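PDB 3UMV: deoxyribodipyrimidine photo-lyase from Oryza sativa Japonica Group, which uses light and a bound FAD to split cyclobutane pyrimidine dimers in ultraviolet-damaged DNA back into two pyrimidines. Local coordinates for residues P110-T115 with D213-E218; E345-T350 with G456-M461; Y398-I403 with W439-L444. One frame throughout, in Å; residues are numbered along the deposited sequence.

Contact 1: residues P110-T115 with D213-E218; sequences PFFLFT and DREQPE. With URE (urea), chain N.
Pro217 lies across the aromatic ring of Phe112, and this pair carries most of the contact between a strand and a loop. The CG of Pro217 stands 3.7 Å from the ring centroid of Phe112, 8° off the ring normal, a CH-pi contact over the middle of one face. The Phe112 side chain starts beside its backbone N, with CG anti to the carbonyl carbon (chi1 -68°), and from there the ring reaches under the proline. Its rim meets the loop backbone: Phe112 CZ comes within 3.3 Å of Glu215 O near the ring plane. Pro217 also covers the strand itself, its CB lying 3.4 Å from Phe111 O, while its CG touches the CB of Pro110. Strand 111-114 is an outermost strand of the parallel part of the photolyase alpha/beta domain's sheet, hydrogen-bonded to strand 70-75 through Phe112 and Phe114, so the irregular loop 213-218 runs past the sheet's border. No direct hydrogen bond joins the two segments. A urea bridges them instead: Glu218 N donates to the urea O at 2.9 Å, and the urea N1 donates to Leu113 O at 3.2 Å. Water 1 adds a second bridge, accepting from Leu113 N and lying within donating distance of Glu218 O and the urea O. Glu215, extended with CG anti to its backbone N (chi1 164°), brings OE1 to 4.0 Å from Phe112 CE1 and near the urea, while its OE2 forms a salt bridge with Arg127 of helix 120-127, whose Leu124 touches Phe112.

Contact 2: residues E345-T350 with G456-M461; sequences EWARKT and GKIRYM. With URE (urea), chain K.
Thr350 meets Gly456 and Lys457 in the tightest part of this contact. Its hydroxyl accepts the one hydrogen bond across the segments, from Lys457 N to Thr350 OG1 at 2.8 Å with an N-H...O angle of 162°. OG1 is set anti to the backbone N of Thr350 (chi1 -164°), which points it at the loop and puts CG2 in the crowded position facing Ile458. Gly456, with no side chain and a positive phi, brings its CA to 3.3 Å from Thr350 OG1. Beside this polar link Ile458 buries its CD1 among three residues of the helix: the methyl lies 3.9 Å from Ala347 CB and equally far from Trp346 CH2, and Thr350 CG2 completes the apolar group. The other side borders solvent. There the partly exposed Trp346 indole, held in the crowded rotamer (chi1 75°), lies with one face over Ala347 CB and turns its six-membered rim to the loop, where CZ3 is 3.9 Å from Lys457 O. Lys457 touches the helix through CB and CG, then extends away from it to an exposed end. A urea sits farther along the loop near Ile458 O and Tyr460. The contact thus joins helix 345-353 to the loop running from helix 431-442 to helix 463-469, and beyond it Tyr460 and Met461 pack on helix 393-405, with Tyr460 OH hydrogen-bonded to Glu405 OE1.

Contact 3: residues Y398-I403 with W439-L444; sequences YWAKKI and WSICGL. With FAD (flavin-adenine dinucleotide), chain I.
Three oxygens grip the ammonium of Lys401: Ser440 O and water 2, each 2.8 Å from Lys401 NZ, and Arg459 O in the loop before helix 463-469. The bond to Ser440 O lies in the carbonyl plane, on a lone pair, with a C=O...N angle of 126°. Water 2 also reaches Trp439 O, so the lysine is tied to two successive carbonyls of the partner helix. The Lys401 chain runs straight to CE, which lies 3.6 Å from Trp439 CZ3; the last torsion (chi4 -72°) then turns NZ to the carbonyl, while water 2 sits over one face of that indole. Such a buried charge is probably stabilised by these carbonyl oxygens. Helices 393-405 and 431-442 belong to the helical, FAD-binding part of the photolyase and meet beside the flavin. Two small residues meet where the helices pack: Ala400 CB and Ser440 CB are 3.4 Å apart, tighter than usual van der Waals contact. Both also line the cofactor pocket, Ala400 CB at 3.7 Å from the flavin methyl C7M and Ser440 OG at 3.8 Å from C8M, with that hydroxyl hydrogen-bonded to Gly436 O. Farther along, Ile441 CG1 rests 3.5 Å from Ala400 O. Trp399, predicted to relay electrons through a tryptophanyl radical, turns its ring edge to C7M, and its ring meets that of Trp378, another predicted relay residue.

Contact 1 closes first along the chain and lies in the alpha/beta domain at the border of its sheet, about 44 Å from contact 3 and 51 Å from contact 2, centre to centre, on the opposite side of the chain's centre. Contacts 2 and 3 are neighbours in the helical part, their centres about 10 Å apart, and contact 3 is nested within the loop that contact 2 closes. They touch directly: Met461 O of contact 2 probably accepts a hydrogen bond from Lys402 NZ of contact 3, and Arg459 NE packs on Trp439 CZ2. Loop 456-461 therefore joins outer helix 345-353 to the helix pair beside the flavin, whereas contact 1 is remote from the cofactor.

Contact 1: residues P110-T115 with D213-E218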
loop_
_atom_site.group_PDB
_atom_site.type_symbol
_atom_site.label_atom_id
_atom_site.label_comp_id
_atom_site.label_asym_id
_atom_site.label_seq_id
_atom_site.Cartn_x
_atom_site.Cartn_y
_atom_site.Cartn_z
ATOM N N PRO A 110 14.849 15.140 -14.400
ATOM C CA PRO A 110 14.964 13.985 -15.296
ATOM C C PRO A 110 14.292 12.762 -14.692
ATOM O O PRO A 110 14.546 12.446 -13.533
ATOM C CB PRO A 110 16.478 13.755 -15.376
ATOM C CG PRO A 110 17.090 15.034 -14.941
ATOM C CD PRO A 110 16.164 15.603 -13.925
ATOM N N PHE A 111 13.447 12.085 -15.466
ATOM C CA PHE A 111 12.769 10.883 -14.984
ATOM C C PHE A 111 13.123 9.723 -15.905
ATOM O O PHE A 111 12.711 9.701 -17.061
ATOM C CB PHE A 111 11.249 11.104 -14.950
ATOM C CG PHE A 111 10.451 9.907 -14.478
ATOM C CD1 PHE A 111 10.381 9.579 -13.131
ATOM C CD2 PHE A 111 9.749 9.131 -15.386
ATOM C CE1 PHE A 111 9.623 8.476 -12.698
ATOM C CE2 PHE A 111 9.002 8.035 -14.964
ATOM C CZ PHE A 111 8.941 7.711 -13.612
ATOM N N PHE A 112 13.887 8.762 -15.387
ATOM C CA PHE A 112 14.241 7.562 -16.141
ATOM C C PHE A 112 13.233 6.440 -15.887
ATOM O O PHE A 112 13.043 6.018 -14.748
ATOM C CB PHE A 112 15.630 7.065 -15.739
ATOM C CG PHE A 112 16.749 7.983 -16.153
ATOM C CD1 PHE A 112 17.428 7.778 -17.339
ATOM C CD2 PHE A 112 17.120 9.046 -15.349
ATOM C CE1 PHE A 112 18.464 8.622 -17.723
ATOM C CE2 PHE A 112 18.160 9.902 -15.727
ATOM C CZ PHE A 112 18.831 9.687 -16.914
ATOM N N LEU A 113 12.595 5.963 -16.951
ATOM C CA LEU A 113 11.676 4.837 -16.857
ATOM C C LEU A 113 12.300 3.574 -17.432
ATOM O O LEU A 113 12.685 3.542 -18.601
ATOM C CB LEU A 113 10.373 5.138 -17.594
ATOM C CG LEU A 113 9.365 3.994 -17.471
ATOM C CD1 LEU A 113 9.012 3.761 -16.021
ATOM C CD2 LEU A 113 8.110 4.279 -18.292
ATOM N N PHE A 114 12.389 2.533 -16.607
ATOM C CA PHE A 114 12.977 1.260 -17.024
ATOM C C PHE A 114 11.935 0.142 -16.965
ATOM O O PHE A 114 11.375 -0.140 -15.901
ATOM C CB PHE A 114 14.166 0.909 -16.126
ATOM C CG PHE A 114 15.325 1.870 -16.243
ATOM C CD1 PHE A 114 15.745 2.614 -15.151
ATOM C CD2 PHE A 114 15.989 2.028 -17.445
ATOM C CE1 PHE A 114 16.821 3.489 -15.256
ATOM C CE2 PHE A 114 17.060 2.907 -17.562
ATOM C CZ PHE A 114 17.474 3.642 -16.470
ATOM N N THR A 115 11.654 -0.494 -18.098
ATOM C CA THR A 115 10.647 -1.551 -18.106
ATOM C C THR A 115 11.229 -2.973 -18.112
ATOM O O THR A 115 10.490 -3.957 -18.166
ATOM C CB THR A 115 9.625 -1.355 -19.246
ATOM O OG1 THR A 115 10.310 -1.169 -20.490
ATOM C CG2 THR A 115 8.776 -0.126 -18.964
ATOM N N ASP A 213 22.988 17.735 -16.790
ATOM C CA ASP A 213 23.811 17.821 -17.984
ATOM C C ASP A 213 24.414 16.467 -18.353
ATOM O O ASP A 213 25.420 16.400 -19.056
ATOM C CB ASP A 213 24.929 18.844 -17.764
ATOM C CG ASP A 213 25.970 18.369 -16.761
ATOM O OD1 ASP A 213 27.159 18.716 -16.937
ATOM O OD2 ASP A 213 25.612 17.645 -15.806
ATOM N N ARG A 214 23.805 15.388 -17.873
ATOM C CA ARG A 214 24.325 14.054 -18.153
ATOM C C ARG A 214 23.452 13.336 -19.179
ATOM O O ARG A 214 22.737 13.972 -19.955
ATOM C CB ARG A 214 24.422 13.225 -16.869
ATOM C CG ARG A 214 25.193 13.888 -15.740
ATOM C CD ARG A 214 26.628 14.220 -16.138
ATOM N NE ARG A 214 27.313 14.951 -15.074
ATOM C CZ ARG A 214 27.966 14.372 -14.072
ATOM N NH1 ARG A 214 28.030 13.049 -13.997
ATOM N NH2 ARG A 214 28.556 15.116 -13.145
ATOM N N GLU A 215 23.514 12.009 -19.171
ATOM C CA GLU A 215 22.690 11.193 -20.055
ATOM C C GLU A 215 21.220 11.566 -19.897
ATOM O O GLU A 215 20.706 11.655 -18.782
ATOM C CB GLU A 215 22.892 9.703 -19.759
ATOM C CG GLU A 215 21.812 8.797 -20.344
ATOM C CD GLU A 215 22.079 7.317 -20.106
ATOM O OE1 GLU A 215 21.110 6.570 -19.847
ATOM O OE2 GLU A 215 23.253 6.899 -20.186
ATOM N N GLN A 216 20.555 11.780 -21.026
ATOM C CA GLN A 216 19.150 12.158 -21.047
ATOM C C GLN A 216 18.269 10.909 -21.040
ATOM O O GLN A 216 18.583 9.922 -21.713
ATOM C CB GLN A 216 18.874 12.987 -22.303
ATOM C CG GLN A 216 17.673 13.903 -22.196
ATOM C CD GLN A 216 17.881 15.024 -21.195
ATOM O OE1 GLN A 216 18.929 15.671 -21.175
ATOM N NE2 GLN A 216 16.880 15.257 -20.355
ATOM N N PRO A 217 17.154 10.942 -20.290
ATOM C CA PRO A 217 16.294 9.759 -20.279
ATOM C C PRO A 217 15.709 9.536 -21.665
ATOM O O PRO A 217 15.459 10.497 -22.391
ATOM C CB PRO A 217 15.184 10.133 -19.280
ATOM C CG PRO A 217 15.761 11.278 -18.460
ATOM C CD PRO A 217 16.614 12.026 -19.450
ATOM N N GLU A 218 15.520 8.276 -22.035
ATOM C CA GLU A 218 14.912 7.948 -23.314
ATOM C C GLU A 218 13.435 8.325 -23.280
ATOM O O GLU A 218 12.783 8.193 -22.248
ATOM C CB GLU A 218 15.074 6.454 -23.595
ATOM C CG GLU A 218 16.520 5.991 -23.490
ATOM C CD GLU A 218 16.803 4.743 -24.305
ATOM O OE1 GLU A 218 17.843 4.714 -24.998
ATOM O OE2 GLU A 218 15.991 3.793 -24.246
HETATM C C URE N . 16.176 5.146 -20.159
HETATM O O URE N . 15.615 6.219 -20.012
HETATM N N1 URE N . 15.493 4.037 -20.044
HETATM N N2 URE N . 17.459 5.106 -20.420
HETATM O O HOH W 1 12.996 6.763 -19.770
#

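Contact 2: residues E345-T350 with G456-M461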
loop_
_atom_site.group_PDB
_atom_site.type_symbol
_atom_site.label_atom_id
_atom_site.label_comp_id
_atom_site.label_asym_id
_atom_site.label_seq_id
_atom_site.Cartn_x
_atom_site.Cartn_y
_atom_site.Cartn_z
ATOM N N GLU A 345 1.459 -17.460 18.490
ATOM C CA GLU A 345 1.308 -18.855 18.933
ATOM C C GLU A 345 -0.106 -19.217 19.411
ATOM O O GLU A 345 -0.600 -20.308 19.119
ATOM C CB GLU A 345 2.347 -19.207 20.008
ATOM C CG GLU A 345 2.451 -20.687 20.270
ATOM C CD GLU A 345 3.432 -21.021 21.377
ATOM O OE1 GLU A 345 3.763 -22.213 21.535
ATOM O OE2 GLU A 345 3.866 -20.097 22.093
ATOM N N TRP A 346 -0.778 -18.307 20.112
ATOM C CA TRP A 346 -2.108 -18.616 20.624
ATOM C C TRP A 346 -3.046 -18.917 19.462
ATOM O O TRP A 346 -3.893 -19.796 19.556
ATOM C CB TRP A 346 -2.664 -17.466 21.464
ATOM C CG TRP A 346 -3.129 -16.272 20.667
ATOM C CD1 TRP A 346 -2.399 -15.168 20.353
ATOM C CD2 TRP A 346 -4.434 -16.067 20.098
ATOM N NE1 TRP A 346 -3.161 -14.288 19.617
ATOM C CE2 TRP A 346 -4.410 -14.818 19.444
ATOM C CE3 TRP A 346 -5.614 -16.822 20.068
ATOM C CZ2 TRP A 346 -5.513 -14.300 18.780
ATOM C CZ3 TRP A 346 -6.716 -16.307 19.402
ATOM C CH2 TRP A 346 -6.651 -15.053 18.763
ATOM N N ALA A 347 -2.889 -18.158 18.380
ATOM C CA ALA A 347 -3.773 -18.259 17.221
ATOM C C ALA A 347 -3.454 -19.513 16.420
ATOM O O ALA A 347 -4.350 -20.233 15.959
ATOM C CB ALA A 347 -3.656 -17.030 16.357
ATOM N N ARG A 348 -2.167 -19.783 16.240
ATOM C CA ARG A 348 -1.786 -21.017 15.562
ATOM C C ARG A 348 -2.345 -22.229 16.279
ATOM O O ARG A 348 -2.912 -23.119 15.649
ATOM C CB ARG A 348 -0.266 -21.118 15.412
ATOM C CG ARG A 348 0.294 -20.069 14.456
ATOM C CD ARG A 348 1.808 -20.130 14.276
ATOM N NE ARG A 348 2.568 -19.424 15.311
ATOM C CZ ARG A 348 3.341 -20.027 16.213
ATOM N NH1 ARG A 348 3.430 -21.352 16.237
ATOM N NH2 ARG A 348 4.025 -19.307 17.101
ATOM N N LYS A 349 -2.209 -22.251 17.599
ATOM C CA LYS A 349 -2.653 -23.406 18.381
ATOM C C LYS A 349 -4.170 -23.590 18.336
ATOM O O LYS A 349 -4.671 -24.708 18.203
ATOM C CB LYS A 349 -2.151 -23.301 19.816
ATOM C CG LYS A 349 -0.648 -23.516 19.918
ATOM C CD LYS A 349 -0.106 -23.155 21.288
ATOM C CE LYS A 349 -0.425 -24.210 22.314
ATOM N NZ LYS A 349 0.094 -23.872 23.680
ATOM N N THR A 350 -4.909 -22.494 18.438
ATOM C CA THR A 350 -6.359 -22.623 18.437
ATOM C C THR A 350 -6.863 -23.087 17.071
ATOM O O THR A 350 -7.785 -23.883 16.984
ATOM C CB THR A 350 -7.082 -21.332 18.892
ATOM O OG1 THR A 350 -8.439 -21.651 19.223
ATOM C CG2 THR A 350 -7.085 -20.296 17.796
ATOM N N GLY A 456 -12.050 -21.874 16.460
ATOM C CA GLY A 456 -11.439 -21.852 17.775
ATOM C C GLY A 456 -11.707 -20.506 18.433
ATOM O O GLY A 456 -12.843 -20.019 18.420
ATOM N N LYS A 457 -10.661 -19.901 18.991
ATOM C CA LYS A 457 -10.777 -18.577 19.612
ATOM C C LYS A 457 -10.598 -17.396 18.650
ATOM O O LYS A 457 -10.601 -16.242 19.066
ATOM C CB LYS A 457 -9.810 -18.467 20.789
ATOM C CG LYS A 457 -10.025 -19.566 21.812
ATOM C CD LYS A 457 -9.062 -19.457 22.976
ATOM C CE LYS A 457 -9.151 -20.701 23.841
ATOM N NZ LYS A 457 -8.223 -20.638 25.008
ATOM N N ILE A 458 -10.429 -17.676 17.364
ATOM C CA ILE A 458 -10.317 -16.594 16.389
ATOM C C ILE A 458 -11.680 -15.907 16.350
ATOM O O ILE A 458 -12.702 -16.579 16.358
ATOM C CB ILE A 458 -9.994 -17.137 14.984
ATOM C CG1 ILE A 458 -8.663 -17.899 15.011
ATOM C CG2 ILE A 458 -9.965 -15.998 13.968
ATOM C CD1 ILE A 458 -7.496 -17.074 15.563
ATOM N N ARG A 459 -11.687 -14.574 16.295
ATOM C CA ARG A 459 -12.932 -13.801 16.259
ATOM C C ARG A 459 -13.893 -14.245 15.144
ATOM O O ARG A 459 -13.493 -14.402 13.977
ATOM C CB ARG A 459 -12.622 -12.302 16.138
ATOM C CG ARG A 459 -13.873 -11.410 16.194
ATOM C CD ARG A 459 -13.592 -9.986 15.700
ATOM N NE ARG A 459 -12.554 -9.313 16.480
ATOM C CZ ARG A 459 -12.656 -8.073 16.948
ATOM N NH1 ARG A 459 -13.759 -7.369 16.714
ATOM N NH2 ARG A 459 -11.657 -7.535 17.653
ATOM N N TYR A 460 -15.163 -14.436 15.511
ATOM C CA TYR A 460 -16.194 -14.908 14.592
ATOM C C TYR A 460 -17.098 -13.741 14.205
ATOM O O TYR A 460 -17.321 -12.838 15.004
ATOM C CB TYR A 460 -17.031 -16.011 15.257
ATOM C CG TYR A 460 -18.001 -16.703 14.319
ATOM C CD1 TYR A 460 -19.370 -16.565 14.485
ATOM C CD2 TYR A 460 -17.545 -17.494 13.279
ATOM C CE1 TYR A 460 -20.261 -17.200 13.637
ATOM C CE2 TYR A 460 -18.430 -18.130 12.415
ATOM C CZ TYR A 460 -19.783 -17.977 12.601
ATOM O OH TYR A 460 -20.678 -18.602 11.753
ATOM N N MET A 461 -17.594 -13.754 12.972
ATOM C CA MET A 461 -18.594 -12.791 12.527
ATOM C C MET A 461 -19.620 -13.572 11.725
ATOM O O MET A 461 -19.280 -14.568 11.082
ATOM C CB MET A 461 -17.967 -11.709 11.648
ATOM C CG MET A 461 -16.992 -10.747 12.354
ATOM S SD MET A 461 -16.143 -9.668 11.155
ATOM C CE MET A 461 -17.424 -8.458 10.802
HETATM C C URE K . -15.719 -16.214 18.743
HETATM O O URE K . -14.875 -17.020 18.337
HETATM N N1 URE K . -15.781 -14.985 18.271
HETATM N N2 URE K . -16.580 -16.587 19.659
#

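Contact 3: residues Y398-I403 with W439-L444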
loop_
_atom_site.group_PDB
_atom_site.type_symbol
_atom_site.label_atom_id
_atom_site.label_comp_id
_atom_site.label_asym_id
_atom_site.label_seq_id
_atom_site.Cartn_x
_atom_site.Cartn_y
_atom_site.Cartn_z
ATOM N N TYR A 398 -15.601 -9.488 7.277
ATOM C CA TYR A 398 -16.612 -10.524 7.097
ATOM C C TYR A 398 -16.202 -11.494 5.985
ATOM O O TYR A 398 -16.198 -12.706 6.167
ATOM C CB TYR A 398 -17.951 -9.873 6.749
ATOM C CG TYR A 398 -19.091 -10.845 6.565
ATOM C CD1 TYR A 398 -19.430 -11.333 5.307
ATOM C CD2 TYR A 398 -19.825 -11.282 7.660
ATOM C CE1 TYR A 398 -20.499 -12.230 5.149
ATOM C CE2 TYR A 398 -20.873 -12.167 7.514
ATOM C CZ TYR A 398 -21.200 -12.645 6.270
ATOM O OH TYR A 398 -22.249 -13.531 6.160
ATOM N N TRP A 399 -15.815 -10.922 4.852
ATOM C CA TRP A 399 -15.435 -11.666 3.650
ATOM C C TRP A 399 -14.326 -12.666 3.930
ATOM O O TRP A 399 -14.432 -13.852 3.589
ATOM C CB TRP A 399 -15.007 -10.659 2.586
ATOM C CG TRP A 399 -14.390 -11.219 1.363
ATOM C CD1 TRP A 399 -15.035 -11.703 0.261
ATOM C CD2 TRP A 399 -12.993 -11.278 1.069
ATOM N NE1 TRP A 399 -14.118 -12.095 -0.688
ATOM C CE2 TRP A 399 -12.858 -11.849 -0.213
ATOM C CE3 TRP A 399 -11.841 -10.915 1.771
ATOM C CZ2 TRP A 399 -11.616 -12.069 -0.802
ATOM C CZ3 TRP A 399 -10.615 -11.136 1.184
ATOM C CH2 TRP A 399 -10.508 -11.696 -0.088
ATOM N N ALA A 400 -13.265 -12.225 4.579
ATOM C CA ALA A 400 -12.146 -13.120 4.819
ATOM C C ALA A 400 -12.463 -14.181 5.875
ATOM O O ALA A 400 -11.985 -15.312 5.794
ATOM C CB ALA A 400 -10.882 -12.323 5.198
ATOM N N LYS A 401 -13.250 -13.810 6.878
ATOM C CA LYS A 401 -13.646 -14.767 7.899
ATOM C C LYS A 401 -14.531 -15.891 7.364
ATOM O O LYS A 401 -14.429 -17.044 7.819
ATOM C CB LYS A 401 -14.310 -14.058 9.068
ATOM C CG LYS A 401 -13.310 -13.263 9.884
ATOM C CD LYS A 401 -13.918 -12.724 11.158
ATOM C CE LYS A 401 -12.861 -11.911 11.938
ATOM N NZ LYS A 401 -11.831 -12.789 12.549
ATOM N N LYS A 402 -15.406 -15.579 6.412
ATOM C CA LYS A 402 -16.192 -16.645 5.775
ATOM C C LYS A 402 -15.304 -17.604 4.982
ATOM O O LYS A 402 -15.585 -18.799 4.888
ATOM C CB LYS A 402 -17.280 -16.075 4.873
ATOM C CG LYS A 402 -18.376 -15.327 5.610
ATOM C CD LYS A 402 -19.113 -16.249 6.567
ATOM C CE LYS A 402 -19.088 -15.684 7.969
ATOM N NZ LYS A 402 -20.063 -16.359 8.889
ATOM N N ILE A 403 -14.217 -17.093 4.409
ATOM C CA ILE A 403 -13.317 -17.969 3.672
ATOM C C ILE A 403 -12.696 -18.995 4.621
ATOM O O ILE A 403 -12.603 -20.176 4.287
ATOM C CB ILE A 403 -12.249 -17.164 2.928
ATOM C CG1 ILE A 403 -12.908 -16.243 1.914
ATOM C CG2 ILE A 403 -11.269 -18.088 2.220
ATOM C CD1 ILE A 403 -11.940 -15.337 1.170
ATOM N N TRP A 439 -5.360 -10.678 10.003
ATOM C CA TRP A 439 -6.210 -10.293 11.136
ATOM C C TRP A 439 -7.469 -11.162 11.134
ATOM O O TRP A 439 -7.905 -11.679 12.162
ATOM C CB TRP A 439 -6.590 -8.810 11.038
ATOM C CG TRP A 439 -7.471 -8.315 12.159
ATOM C CD1 TRP A 439 -7.066 -7.705 13.318
ATOM C CD2 TRP A 439 -8.907 -8.358 12.213
ATOM N NE1 TRP A 439 -8.157 -7.386 14.092
ATOM C CE2 TRP A 439 -9.296 -7.774 13.436
ATOM C CE3 TRP A 439 -9.892 -8.842 11.352
ATOM C CZ2 TRP A 439 -10.633 -7.664 13.814
ATOM C CZ3 TRP A 439 -11.226 -8.726 11.730
ATOM C CH2 TRP A 439 -11.577 -8.146 12.948
ATOM N N SER A 440 -8.045 -11.333 9.952
ATOM C CA SER A 440 -9.332 -12.000 9.805
ATOM C C SER A 440 -9.241 -13.489 10.078
ATOM O O SER A 440 -10.075 -14.054 10.787
ATOM C CB SER A 440 -9.857 -11.773 8.384
ATOM O OG SER A 440 -10.022 -10.386 8.161
ATOM N N ILE A 441 -8.214 -14.111 9.523
ATOM C CA ILE A 441 -8.165 -15.561 9.442
ATOM C C ILE A 441 -7.323 -16.148 10.587
ATOM O O ILE A 441 -7.604 -17.242 11.057
ATOM C CB ILE A 441 -7.669 -15.994 8.034
ATOM C CG1 ILE A 441 -8.739 -15.625 7.004
ATOM C CG2 ILE A 441 -7.332 -17.492 7.964
ATOM C CD1 ILE A 441 -8.344 -15.850 5.574
ATOM N N CYS A 442 -6.338 -15.383 11.062
ATOM C CA CYS A 442 -5.349 -15.856 12.039
ATOM C C CYS A 442 -5.295 -14.996 13.300
ATOM O O CYS A 442 -4.391 -15.149 14.113
ATOM C CB CYS A 442 -3.951 -15.910 11.422
ATOM S SG CYS A 442 -3.872 -16.950 10.003
ATOM N N GLY A 443 -6.264 -14.101 13.446
ATOM C CA GLY A 443 -6.378 -13.244 14.611
ATOM C C GLY A 443 -5.199 -12.314 14.863
ATOM O O GLY A 443 -4.985 -11.875 15.982
ATOM N N LEU A 444 -4.428 -12.016 13.819
ATOM C CA LEU A 444 -3.268 -11.141 13.963
ATOM C C LEU A 444 -3.727 -9.782 14.479
ATOM O O LEU A 444 -4.716 -9.241 13.999
ATOM C CB LEU A 444 -2.556 -10.980 12.613
ATOM C CG LEU A 444 -1.298 -10.096 12.606
ATOM C CD1 LEU A 444 -0.251 -10.650 13.558
ATOM C CD2 LEU A 444 -0.714 -9.915 11.207
HETATM P PA FAD I . -10.606 4.592 5.429
HETATM O O1A FAD I . -11.550 4.047 6.457
HETATM O O2A FAD I . -10.957 5.963 4.922
HETATM O O5B FAD I . -9.130 4.563 6.045
HETATM C C5B FAD I . -8.158 5.529 5.708
HETATM C C4B FAD I . -6.777 4.870 5.621
HETATM O O4B FAD I . -6.412 4.238 6.838
HETATM C C3B FAD I . -6.745 3.759 4.590
HETATM O O3B FAD I . -6.535 4.262 3.292
HETATM C C2B FAD I . -5.572 2.954 5.065
HETATM O O2B FAD I . -4.371 3.620 4.722
HETATM C C1B FAD I . -5.718 3.042 6.563
HETATM N N9A FAD I . -6.458 1.883 7.089
HETATM C C8A FAD I . -7.802 1.785 7.330
HETATM N N7A FAD I . -8.043 0.546 7.821
HETATM C C5A FAD I . -6.870 -0.146 7.877
HETATM C C6A FAD I . -6.511 -1.435 8.290
HETATM N N6A FAD I . -7.388 -2.269 8.848
HETATM N N1A FAD I . -5.195 -1.834 8.224
HETATM C C2A FAD I . -4.235 -0.963 7.763
HETATM N N3A FAD I . -4.589 0.304 7.353
HETATM C C4A FAD I . -5.878 0.702 7.424
HETATM N N1 FAD I . -5.867 -2.184 3.022
HETATM C C2 FAD I . -5.095 -1.849 1.948
HETATM O O2 FAD I . -4.627 -0.711 1.915
HETATM N N3 FAD I . -4.836 -2.775 0.952
HETATM C C4 FAD I . -5.370 -4.049 1.021
HETATM O O4 FAD I . -5.141 -4.871 0.127
HETATM C C4X FAD I . -6.145 -4.384 2.125
HETATM N N5 FAD I . -6.715 -5.629 2.246
HETATM C C5X FAD I . -7.466 -5.950 3.360
HETATM C C6 FAD I . -8.016 -7.233 3.490
HETATM C C7 FAD I . -8.781 -7.558 4.614
HETATM C C7M FAD I . -9.348 -8.949 4.736
HETATM C C8 FAD I . -8.997 -6.590 5.598
HETATM C C8M FAD I . -9.812 -6.878 6.824
HETATM C C9 FAD I . -8.459 -5.323 5.452
HETATM C C9A FAD I . -7.696 -5.005 4.343
HETATM N N10 FAD I . -7.167 -3.738 4.206
HETATM C C10 FAD I . -6.394 -3.449 3.108
HETATM C "C1'" FAD I . -7.390 -2.654 5.252
HETATM C "C2'" FAD I . -8.649 -1.767 4.996
HETATM O "O2'" FAD I . -9.842 -2.505 4.708
HETATM C "C3'" FAD I . -8.463 -0.726 3.877
HETATM O "O3'" FAD I . -7.275 -0.013 4.101
HETATM C "C4'" FAD I . -9.615 0.277 3.784
HETATM O "O4'" FAD I . -10.830 -0.411 3.551
HETATM C "C5'" FAD I . -9.302 1.259 2.656
HETATM O "O5'" FAD I . -10.377 2.082 2.271
HETATM P P FAD I . -10.328 3.647 2.621
HETATM O O1P FAD I . -9.018 4.260 2.165
HETATM O O2P FAD I . -11.530 4.327 2.019
HETATM O O3P FAD I . -10.479 3.507 4.221
HETATM O O HOH W 2 -9.890 -11.529 14.145
#